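Local coordinates for protein D-ribulose-5-phosphate 3-epimerase, putative (Plasmodium falciparum, PDB 1TQX) that probably interconverts D-ribulose 5-phosphate and D-xylulose 5-phosphate with the help of a bound divalent metal ion, at residues K5-P10 with G31-H36; S64-V69 with T85-T90; I139-V144 with N173-V178. All blocks are in the same frame, centred on the assembly; numbering follows the deposited sequence.

Contact 1. Residues K5-P10 with G31-H36; sequences KAIIAP and GAEWIH. With ZN (zinc ion), chain D.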
loop_
_atom_site.group_PDB
_atom_site.type_symbol
_atom_site.label_atom_id
_atom_site.label_comp_id
_atom_site.label_asym_id
_atom_site.label_seq_id
_atom_site.Cartn_x
_atom_site.Cartn_y
_atom_site.Cartn_z
ATOM N N LYS A 5 -0.372 12.243 7.929
ATOM C CA LYS A 5 -1.827 12.321 7.868
ATOM C C LYS A 5 -2.427 10.924 8.032
ATOM O O LYS A 5 -1.774 9.926 7.719
ATOM C CB LYS A 5 -2.258 12.896 6.514
ATOM C CG LYS A 5 -1.439 14.099 6.057
ATOM C CD LYS A 5 -1.672 15.322 6.934
ATOM C CE LYS A 5 -2.991 16.015 6.601
ATOM N NZ LYS A 5 -3.004 16.598 5.221
ATOM N N ALA A 6 -3.661 10.851 8.529
ATOM C CA ALA A 6 -4.337 9.565 8.681
ATOM C C ALA A 6 -4.930 9.267 7.307
ATOM O O ALA A 6 -5.781 10.010 6.830
ATOM C CB ALA A 6 -5.438 9.668 9.715
ATOM N N ILE A 7 -4.489 8.187 6.671
ATOM C CA ILE A 7 -4.982 7.865 5.333
ATOM C C ILE A 7 -5.607 6.482 5.208
ATOM O O ILE A 7 -5.011 5.485 5.610
ATOM C CB ILE A 7 -3.835 7.974 4.301
ATOM C CG1 ILE A 7 -3.282 9.402 4.302
ATOM C CG2 ILE A 7 -4.331 7.572 2.911
ATOM C CD1 ILE A 7 -1.936 9.543 3.628
ATOM N N ILE A 8 -6.809 6.429 4.642
ATOM C CA ILE A 8 -7.485 5.158 4.437
ATOM C C ILE A 8 -7.402 4.861 2.940
ATOM O O ILE A 8 -7.802 5.686 2.113
ATOM C CB ILE A 8 -8.964 5.222 4.873
ATOM C CG1 ILE A 8 -9.052 5.667 6.335
ATOM C CG2 ILE A 8 -9.619 3.857 4.699
ATOM C CD1 ILE A 8 -8.256 4.803 7.290
ATOM N N ALA A 9 -6.870 3.692 2.597
ATOM C CA ALA A 9 -6.720 3.305 1.196
ATOM C C ALA A 9 -7.368 1.952 0.902
ATOM O O ALA A 9 -6.730 0.909 1.031
ATOM C CB ALA A 9 -5.236 3.268 0.829
ATOM N N PRO A 10 -8.647 1.960 0.490
ATOM C CA PRO A 10 -9.378 0.726 0.176
ATOM C C PRO A 10 -8.668 -0.052 -0.933
ATOM O O PRO A 10 -8.250 0.526 -1.938
ATOM C CB PRO A 10 -10.748 1.239 -0.274
ATOM C CG PRO A 10 -10.894 2.553 0.480
ATOM C CD PRO A 10 -9.513 3.143 0.330
ATOM N N GLY A 31 -15.161 9.375 0.780
ATOM C CA GLY A 31 -14.105 10.086 1.474
ATOM C C GLY A 31 -12.752 9.406 1.557
ATOM O O GLY A 31 -11.845 9.924 2.210
ATOM N N ALA A 32 -12.593 8.253 0.916
ATOM C CA ALA A 32 -11.299 7.577 0.952
ATOM C C ALA A 32 -10.293 8.489 0.251
ATOM O O ALA A 32 -10.559 8.981 -0.844
ATOM C CB ALA A 32 -11.383 6.219 0.240
ATOM N N GLU A 33 -9.149 8.722 0.888
ATOM C CA GLU A 33 -8.118 9.591 0.323
ATOM C C GLU A 33 -7.321 8.924 -0.801
ATOM O O GLU A 33 -6.973 9.564 -1.795
ATOM C CB GLU A 33 -7.140 10.042 1.421
ATOM C CG GLU A 33 -7.753 10.901 2.541
ATOM C CD GLU A 33 -8.403 10.085 3.660
ATOM O OE1 GLU A 33 -8.897 10.707 4.624
ATOM O OE2 GLU A 33 -8.422 8.835 3.590
ATOM N N TRP A 34 -7.033 7.638 -0.628
ATOM C CA TRP A 34 -6.254 6.866 -1.593
ATOM C C TRP A 34 -7.043 5.662 -2.095
ATOM O O TRP A 34 -8.002 5.227 -1.452
ATOM C CB TRP A 34 -4.990 6.314 -0.920
ATOM C CG TRP A 34 -3.898 7.296 -0.576
ATOM C CD1 TRP A 34 -4.005 8.650 -0.444
ATOM C CD2 TRP A 34 -2.535 6.972 -0.283
ATOM N NE1 TRP A 34 -2.788 9.189 -0.087
ATOM C CE2 TRP A 34 -1.871 8.178 0.021
ATOM C CE3 TRP A 34 -1.812 5.769 -0.240
ATOM C CZ2 TRP A 34 -0.518 8.222 0.357
ATOM C CZ3 TRP A 34 -0.462 5.810 0.094
ATOM C CH2 TRP A 34 0.171 7.033 0.390
ATOM N N ILE A 35 -6.636 5.131 -3.246
ATOM C CA ILE A 35 -7.241 3.919 -3.787
ATOM C C ILE A 35 -6.018 3.016 -3.959
ATOM O O ILE A 35 -5.059 3.381 -4.636
ATOM C CB ILE A 35 -7.999 4.154 -5.138
ATOM C CG1 ILE A 35 -8.782 2.892 -5.504
ATOM C CG2 ILE A 35 -7.041 4.532 -6.265
ATOM C CD1 ILE A 35 -9.869 2.538 -4.495
ATOM N N HIS A 36 -6.037 1.864 -3.293
ATOM C CA HIS A 36 -4.914 0.930 -3.330
ATOM C C HIS A 36 -5.067 -0.086 -4.452
ATOM O O HIS A 36 -5.994 -0.906 -4.444
ATOM C CB HIS A 36 -4.807 0.213 -1.983
ATOM C CG HIS A 36 -3.506 -0.493 -1.777
ATOM N ND1 HIS A 36 -2.332 0.178 -1.503
ATOM C CD2 HIS A 36 -3.190 -1.807 -1.805
ATOM C CE1 HIS A 36 -1.351 -0.693 -1.371
ATOM N NE2 HIS A 36 -1.844 -1.905 -1.549
HETATM ZN ZN ZN D . -1.233 -4.057 -1.502
#
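P10 O accepts the backbone N-H of H36 at 2.9 Å (P10 O to H36 N). Proline has no N-H of its own to give, but its carbonyl still serves the neighbouring strand. Further back the pairing slackens: W34 N to I8 O, at 3.5 Å, is a weak bond. A carboxylate takes over at I8, whose N-H points almost straight at OE2 of E33 (I8 N to E33 OE2 3.1 Å), meeting that oxygen from above the carboxylate plane. The bend at chi2 of E33 (85°) turns CD back to this strand, and OE1 forms a salt bridge with R218 of helix 210-223.

Apolar contacts fill in around these bonds. I7 CG2 sits 3.5 Å from the centroid of the five-membered ring of W34, over its face, a CH-pi contact that suits a branched aliphatic beside a wide indole. A9 is small enough for its CB to lie 3.5 Å from W34 CB. At the far end, H36 NE2 binds the zinc ion at 2.2 Å, and ND1 is hydrogen-bonded to D68. Strands 7-10 and 34-40, edge strands of the eight-stranded parallel sheet, meet here and close it into a TIM barrel with a metal ligand at the seam.

Contact 2. Residues S64-V69 with T85-T90; sequences SIFFDV and TSNQLT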
loop_
_atom_site.group_PDB
_atom_site.type_symbol
_atom_site.label_atom_id
_atom_site.label_comp_id
_atom_site.label_asym_id
_atom_site.label_seq_id
_atom_site.Cartn_x
_atom_site.Cartn_y
_atom_site.Cartn_z
ATOM N N SER A 64 -10.151 13.360 -7.516
ATOM C CA SER A 64 -9.037 13.662 -6.625
ATOM C C SER A 64 -8.341 12.469 -5.974
ATOM O O SER A 64 -7.228 12.612 -5.475
ATOM C CB SER A 64 -9.505 14.608 -5.514
ATOM O OG SER A 64 -10.010 15.817 -6.047
ATOM N N ILE A 65 -8.964 11.295 -5.986
ATOM C CA ILE A 65 -8.351 10.155 -5.316
ATOM C C ILE A 65 -6.929 9.808 -5.787
ATOM O O ILE A 65 -6.646 9.732 -6.980
ATOM C CB ILE A 65 -9.288 8.919 -5.371
ATOM C CG1 ILE A 65 -8.927 7.961 -4.232
ATOM C CG2 ILE A 65 -9.194 8.231 -6.729
ATOM C CD1 ILE A 65 -10.046 6.990 -3.858
ATOM N N PHE A 66 -6.046 9.622 -4.807
ATOM C CA PHE A 66 -4.621 9.308 -4.972
ATOM C C PHE A 66 -4.412 7.855 -5.431
ATOM O O PHE A 66 -4.906 6.926 -4.794
ATOM C CB PHE A 66 -3.958 9.545 -3.610
ATOM C CG PHE A 66 -2.456 9.427 -3.592
ATOM C CD1 PHE A 66 -1.660 10.572 -3.560
ATOM C CD2 PHE A 66 -1.841 8.184 -3.454
ATOM C CE1 PHE A 66 -0.275 10.483 -3.373
ATOM C CE2 PHE A 66 -0.453 8.081 -3.269
ATOM C CZ PHE A 66 0.326 9.234 -3.225
ATOM N N PHE A 67 -3.674 7.667 -6.523
ATOM C CA PHE A 67 -3.413 6.331 -7.052
ATOM C C PHE A 67 -2.200 5.686 -6.385
ATOM O O PHE A 67 -1.053 6.051 -6.658
ATOM C CB PHE A 67 -3.213 6.395 -8.576
ATOM C CG PHE A 67 -4.498 6.298 -9.367
ATOM C CD1 PHE A 67 -5.630 7.034 -9.006
ATOM C CD2 PHE A 67 -4.568 5.483 -10.494
ATOM C CE1 PHE A 67 -6.809 6.949 -9.764
ATOM C CE2 PHE A 67 -5.742 5.395 -11.257
ATOM C CZ PHE A 67 -6.859 6.129 -10.891
ATOM N N ASP A 68 -2.462 4.726 -5.506
ATOM C CA ASP A 68 -1.411 4.030 -4.776
ATOM C C ASP A 68 -1.253 2.612 -5.344
ATOM O O ASP A 68 -2.052 1.715 -5.064
ATOM C CB ASP A 68 -1.792 4.026 -3.292
ATOM C CG ASP A 68 -0.846 3.230 -2.436
ATOM O OD1 ASP A 68 0.384 3.287 -2.661
ATOM O OD2 ASP A 68 -1.347 2.561 -1.505
ATOM N N VAL A 69 -0.207 2.425 -6.142
ATOM C CA VAL A 69 0.049 1.145 -6.801
ATOM C C VAL A 69 1.065 0.264 -6.086
ATOM O O VAL A 69 2.224 0.642 -5.914
ATOM C CB VAL A 69 0.526 1.359 -8.266
ATOM C CG1 VAL A 69 0.564 0.022 -8.996
ATOM C CG2 VAL A 69 -0.407 2.336 -8.986
ATOM N N THR A 85 0.806 8.326 -14.784
ATOM C CA THR A 85 -0.329 9.083 -14.271
ATOM C C THR A 85 -0.748 8.699 -12.851
ATOM O O THR A 85 -1.660 9.312 -12.301
ATOM C CB THR A 85 -1.572 8.979 -15.201
ATOM O OG1 THR A 85 -2.007 7.614 -15.277
ATOM C CG2 THR A 85 -1.237 9.496 -16.606
ATOM N N SER A 86 -0.094 7.697 -12.263
ATOM C CA SER A 86 -0.416 7.293 -10.892
ATOM C C SER A 86 0.257 8.251 -9.904
ATOM O O SER A 86 0.883 9.227 -10.323
ATOM C CB SER A 86 0.028 5.848 -10.639
ATOM O OG SER A 86 -0.848 4.941 -11.300
ATOM N N ASN A 87 0.135 7.986 -8.603
ATOM C CA ASN A 87 0.720 8.873 -7.595
ATOM C C ASN A 87 1.881 8.281 -6.797
ATOM O O ASN A 87 2.850 8.978 -6.490
ATOM C CB ASN A 87 -0.377 9.364 -6.649
ATOM C CG ASN A 87 -1.298 10.356 -7.311
ATOM O OD1 ASN A 87 -0.909 11.498 -7.579
ATOM N ND2 ASN A 87 -2.518 9.930 -7.603
ATOM N N GLN A 88 1.775 7.007 -6.437
ATOM C CA GLN A 88 2.858 6.340 -5.733
ATOM C C GLN A 88 3.032 4.943 -6.277
ATOM O O GLN A 88 2.050 4.250 -6.551
ATOM C CB GLN A 88 2.602 6.243 -4.225
ATOM C CG GLN A 88 3.646 5.375 -3.515
ATOM C CD GLN A 88 3.571 5.459 -1.999
ATOM O OE1 GLN A 88 4.375 6.138 -1.367
ATOM N NE2 GLN A 88 2.598 4.772 -1.412
ATOM N N LEU A 89 4.286 4.543 -6.448
ATOM C CA LEU A 89 4.609 3.208 -6.918
ATOM C C LEU A 89 5.393 2.550 -5.793
ATOM O O LEU A 89 6.420 3.072 -5.348
ATOM C CB LEU A 89 5.466 3.253 -8.190
ATOM C CG LEU A 89 4.870 3.922 -9.433
ATOM C CD1 LEU A 89 5.823 3.691 -10.623
ATOM C CD2 LEU A 89 3.485 3.355 -9.745
ATOM N N THR A 90 4.892 1.416 -5.319
ATOM C CA THR A 90 5.539 0.682 -4.237
ATOM C C THR A 90 6.048 -0.654 -4.762
ATOM O O THR A 90 5.268 -1.470 -5.253
ATOM C CB THR A 90 4.542 0.427 -3.076
ATOM O OG1 THR A 90 4.131 1.682 -2.522
ATOM C CG2 THR A 90 5.183 -0.425 -1.977
HETATM O O HOH W 1 1.746 1.206 -1.397
#
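D68 and Q88 are paired on the parallel strands 66-72 and 88-92 of a TIM barrel, their side chains side by side and pointing the same way. Q88 NE2 gives a nearly straight hydrogen bond to D68 OD1 (2.9 Å). The acceptor lies in the plane of the amide, whereas the donor stands above the carboxylate plane. Q88 is extended beyond CG, with CG anti to the backbone N (chi1 172°); glutamine thus has the length to bring an N-H to the aspartate, while its OE1 bonds T141. The other oxygen, D68 OD2, is hydrogen-bonded to H36, a zinc ligand, and to Q177. The aspartate is therefore a second-shell residue that, together with the metal bond, should hold the H36 ring in its rotation, and these several donors would be expected to stabilise a negative charge on it.

Behind this pair lies the backbone ladder. F67 O takes two N-H groups, those of Q88 and N87, each at 3.0 Å (N87 N to F67 O and Q88 N to F67 O), with the N87 donor on a lone pair. V69 N then bonds Q88 O, and T90 N reaches V69 O at 2.8 Å.

Farther from the metal, N87 CB sits over the centre of one face of the F66 ring, 3.3 Å from its centroid, a CH-pi contact. Around the same phenyl ring stand W34, stacked on it, and W116, edge-to-face. On the opposite side of the strands, V69 CG2 packs 3.5 Å from S86 OG and V69 CB meets L89 CD2. S86 OG also meets the edge of the F67 ring, which packs on helix 52-58. Back in the barrel interior, one water donates to D68 OD1 (2.8 Å) and accepts from T90 OG1 (2.7 Å).

Contact 3. Residues I139-V144 with N173-V178; sequences INTVLV and NLNIQV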
loop_
_atom_site.group_PDB
_atom_site.type_symbol
_atom_site.label_atom_id
_atom_site.label_comp_id
_atom_site.label_asym_id
_atom_site.label_seq_id
_atom_site.Cartn_x
_atom_site.Cartn_y
_atom_site.Cartn_z
ATOM N N ILE A 139 12.523 7.270 0.154
ATOM C CA ILE A 139 11.287 6.518 0.360
ATOM C C ILE A 139 10.210 7.302 1.097
ATOM O O ILE A 139 10.416 7.760 2.216
ATOM C CB ILE A 139 11.564 5.212 1.146
ATOM C CG1 ILE A 139 12.665 4.400 0.453
ATOM C CG2 ILE A 139 10.288 4.388 1.263
ATOM C CD1 ILE A 139 12.358 4.015 -0.980
ATOM N N ASN A 140 9.051 7.443 0.461
ATOM C CA ASN A 140 7.927 8.156 1.056
ATOM C C ASN A 140 7.109 7.248 1.974
ATOM O O ASN A 140 6.548 7.706 2.972
ATOM C CB ASN A 140 6.996 8.682 -0.039
ATOM C CG ASN A 140 7.651 9.732 -0.916
ATOM O OD1 ASN A 140 7.734 10.904 -0.547
ATOM N ND2 ASN A 140 8.127 9.312 -2.080
ATOM N N THR A 141 7.047 5.965 1.631
ATOM C CA THR A 141 6.243 5.012 2.388
ATOM C C THR A 141 6.856 3.617 2.462
ATOM O O THR A 141 7.452 3.139 1.493
ATOM C CB THR A 141 4.856 4.815 1.720
ATOM O OG1 THR A 141 4.232 6.084 1.492
ATOM C CG2 THR A 141 3.955 3.943 2.602
ATOM N N VAL A 142 6.703 2.970 3.612
ATOM C CA VAL A 142 7.154 1.598 3.784
ATOM C C VAL A 142 5.863 0.817 4.011
ATOM O O VAL A 142 5.088 1.141 4.911
ATOM C CB VAL A 142 8.071 1.402 5.007
ATOM C CG1 VAL A 142 8.320 -0.089 5.225
ATOM C CG2 VAL A 142 9.401 2.102 4.777
ATOM N N LEU A 143 5.621 -0.183 3.172
ATOM C CA LEU A 143 4.416 -0.997 3.281
ATOM C C LEU A 143 4.763 -2.297 4.003
ATOM O O LEU A 143 5.408 -3.179 3.436
ATOM C CB LEU A 143 3.867 -1.296 1.874
ATOM C CG LEU A 143 2.464 -1.897 1.693
ATOM C CD1 LEU A 143 2.152 -1.966 0.196
ATOM C CD2 LEU A 143 2.382 -3.278 2.308
ATOM N N VAL A 144 4.345 -2.394 5.263
ATOM C CA VAL A 144 4.588 -3.575 6.078
ATOM C C VAL A 144 3.449 -4.566 5.839
ATOM O O VAL A 144 2.319 -4.327 6.264
ATOM C CB VAL A 144 4.634 -3.213 7.594
ATOM C CG1 VAL A 144 4.762 -4.477 8.437
ATOM C CG2 VAL A 144 5.799 -2.269 7.873
ATOM N N ASN A 173 8.802 10.999 10.385
ATOM C CA ASN A 173 8.044 11.542 9.256
ATOM C C ASN A 173 7.759 10.529 8.152
ATOM O O ASN A 173 7.155 10.864 7.134
ATOM C CB ASN A 173 8.774 12.743 8.651
ATOM C CG ASN A 173 8.842 13.920 9.598
ATOM O OD1 ASN A 173 7.819 14.386 10.102
ATOM N ND2 ASN A 173 10.052 14.411 9.844
ATOM N N LEU A 174 8.195 9.295 8.351
ATOM C CA LEU A 174 7.977 8.256 7.354
ATOM C C LEU A 174 6.542 7.736 7.378
ATOM O O LEU A 174 5.982 7.472 8.444
ATOM C CB LEU A 174 8.942 7.098 7.603
ATOM C CG LEU A 174 8.793 5.842 6.746
ATOM C CD1 LEU A 174 9.167 6.142 5.293
ATOM C CD2 LEU A 174 9.692 4.754 7.310
ATOM N N ASN A 175 5.942 7.611 6.199
ATOM C CA ASN A 175 4.587 7.073 6.096
ATOM C C ASN A 175 4.720 5.562 6.284
ATOM O O ASN A 175 5.527 4.914 5.611
ATOM C CB ASN A 175 3.980 7.363 4.713
ATOM C CG ASN A 175 3.556 8.816 4.545
ATOM O OD1 ASN A 175 2.619 9.282 5.198
ATOM N ND2 ASN A 175 4.245 9.538 3.664
ATOM N N ILE A 176 3.951 5.009 7.215
ATOM C CA ILE A 176 3.988 3.573 7.470
ATOM C C ILE A 176 2.619 3.011 7.120
ATOM O O ILE A 176 1.600 3.386 7.700
ATOM C CB ILE A 176 4.345 3.266 8.937
ATOM C CG1 ILE A 176 5.745 3.813 9.250
ATOM C CG2 ILE A 176 4.321 1.756 9.172
ATOM C CD1 ILE A 176 6.131 3.759 10.723
ATOM N N GLN A 177 2.617 2.113 6.145
ATOM C CA GLN A 177 1.399 1.508 5.630
ATOM C C GLN A 177 1.308 0.032 6.028
ATOM O O GLN A 177 2.310 -0.682 6.024
ATOM C CB GLN A 177 1.409 1.671 4.099
ATOM C CG GLN A 177 0.165 1.223 3.366
ATOM C CD GLN A 177 0.243 1.543 1.883
ATOM O OE1 GLN A 177 1.259 1.277 1.238
ATOM N NE2 GLN A 177 -0.829 2.108 1.333
ATOM N N VAL A 178 0.111 -0.414 6.400
ATOM C CA VAL A 178 -0.095 -1.810 6.781
ATOM C C VAL A 178 -1.084 -2.380 5.787
ATOM O O VAL A 178 -2.014 -1.696 5.364
ATOM C CB VAL A 178 -0.614 -1.955 8.235
ATOM C CG1 VAL A 178 0.519 -1.635 9.200
ATOM C CG2 VAL A 178 -1.796 -1.030 8.478
#
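N140 O is gripped twice by N175: by the backbone N (N175 N to N140 O 3.3 Å) and by the side-chain amide (N175 ND2 to N140 O 3.0 Å). The two donors come from opposite faces of the carbonyl plane. Asparagine suits this place because its short side chain can fold back beside its own N-H, with chi1 -75° setting CG beside the backbone N; OD1 is then taken by N196.

From here the strands zip together closely. V142 N bonds N175 O, Q177 N reaches V142 O in a nearly straight bond (2.9 Å), and V144 N meets Q177 O. The T141 CA lies only 3.3 Å from N175 O, in a CA-H...O contact. On the interior face T141 CG2 touches Q177 CB, and Q177 OE1 lies against L143 CG at 3.4 Å.

Between the two strands the outer face is looser. V142 CG2 meets L174 CD2 at 3.7 Å, but farther along V144 CG2 and I176 CG2 are 4.5 Å apart, and L167 of helix 161-170 covers V142, V144 and I176. Just before L174, N173 is exposed to solvent. Together the strands and this helix form a beta-alpha-beta unit of the barrel.

The two faces differ in chemistry. Aliphatic branches suit the layer under the helix, whereas inside the barrel L143 comes within about 4 Å of the zinc ion (nearest atoms), T141 OG1 bonds Q88 and Q177 NE2 bonds D68. The chemistry implies an interior where buried polar groups are satisfied across the barrel, with an apolar side chain next to the metal.

How the contacts relate
From the N terminus the three contacts follow in series, none nested in or crossing another. Contact 1 closes a loop of 20 residues carrying helix 20-29. Contact 2 closes one of 15 residues with no helix, so strands 66-72 and 88-92 are joined by a bare loop. Contact 3 closes 28 residues that include helix 161-170. Contacts 1 and 2 meet through adjacent strands, where I35 N lies 2.9 Å from F66 O. Strand 116-121 separates contact 2 from contact 3, and strand 197-200 separates contact 3 from contact 1, completing the barrel. Across its interior T90 CG2 of contact 2 approaches L143 CD1 of contact 3 to 4.0 Å.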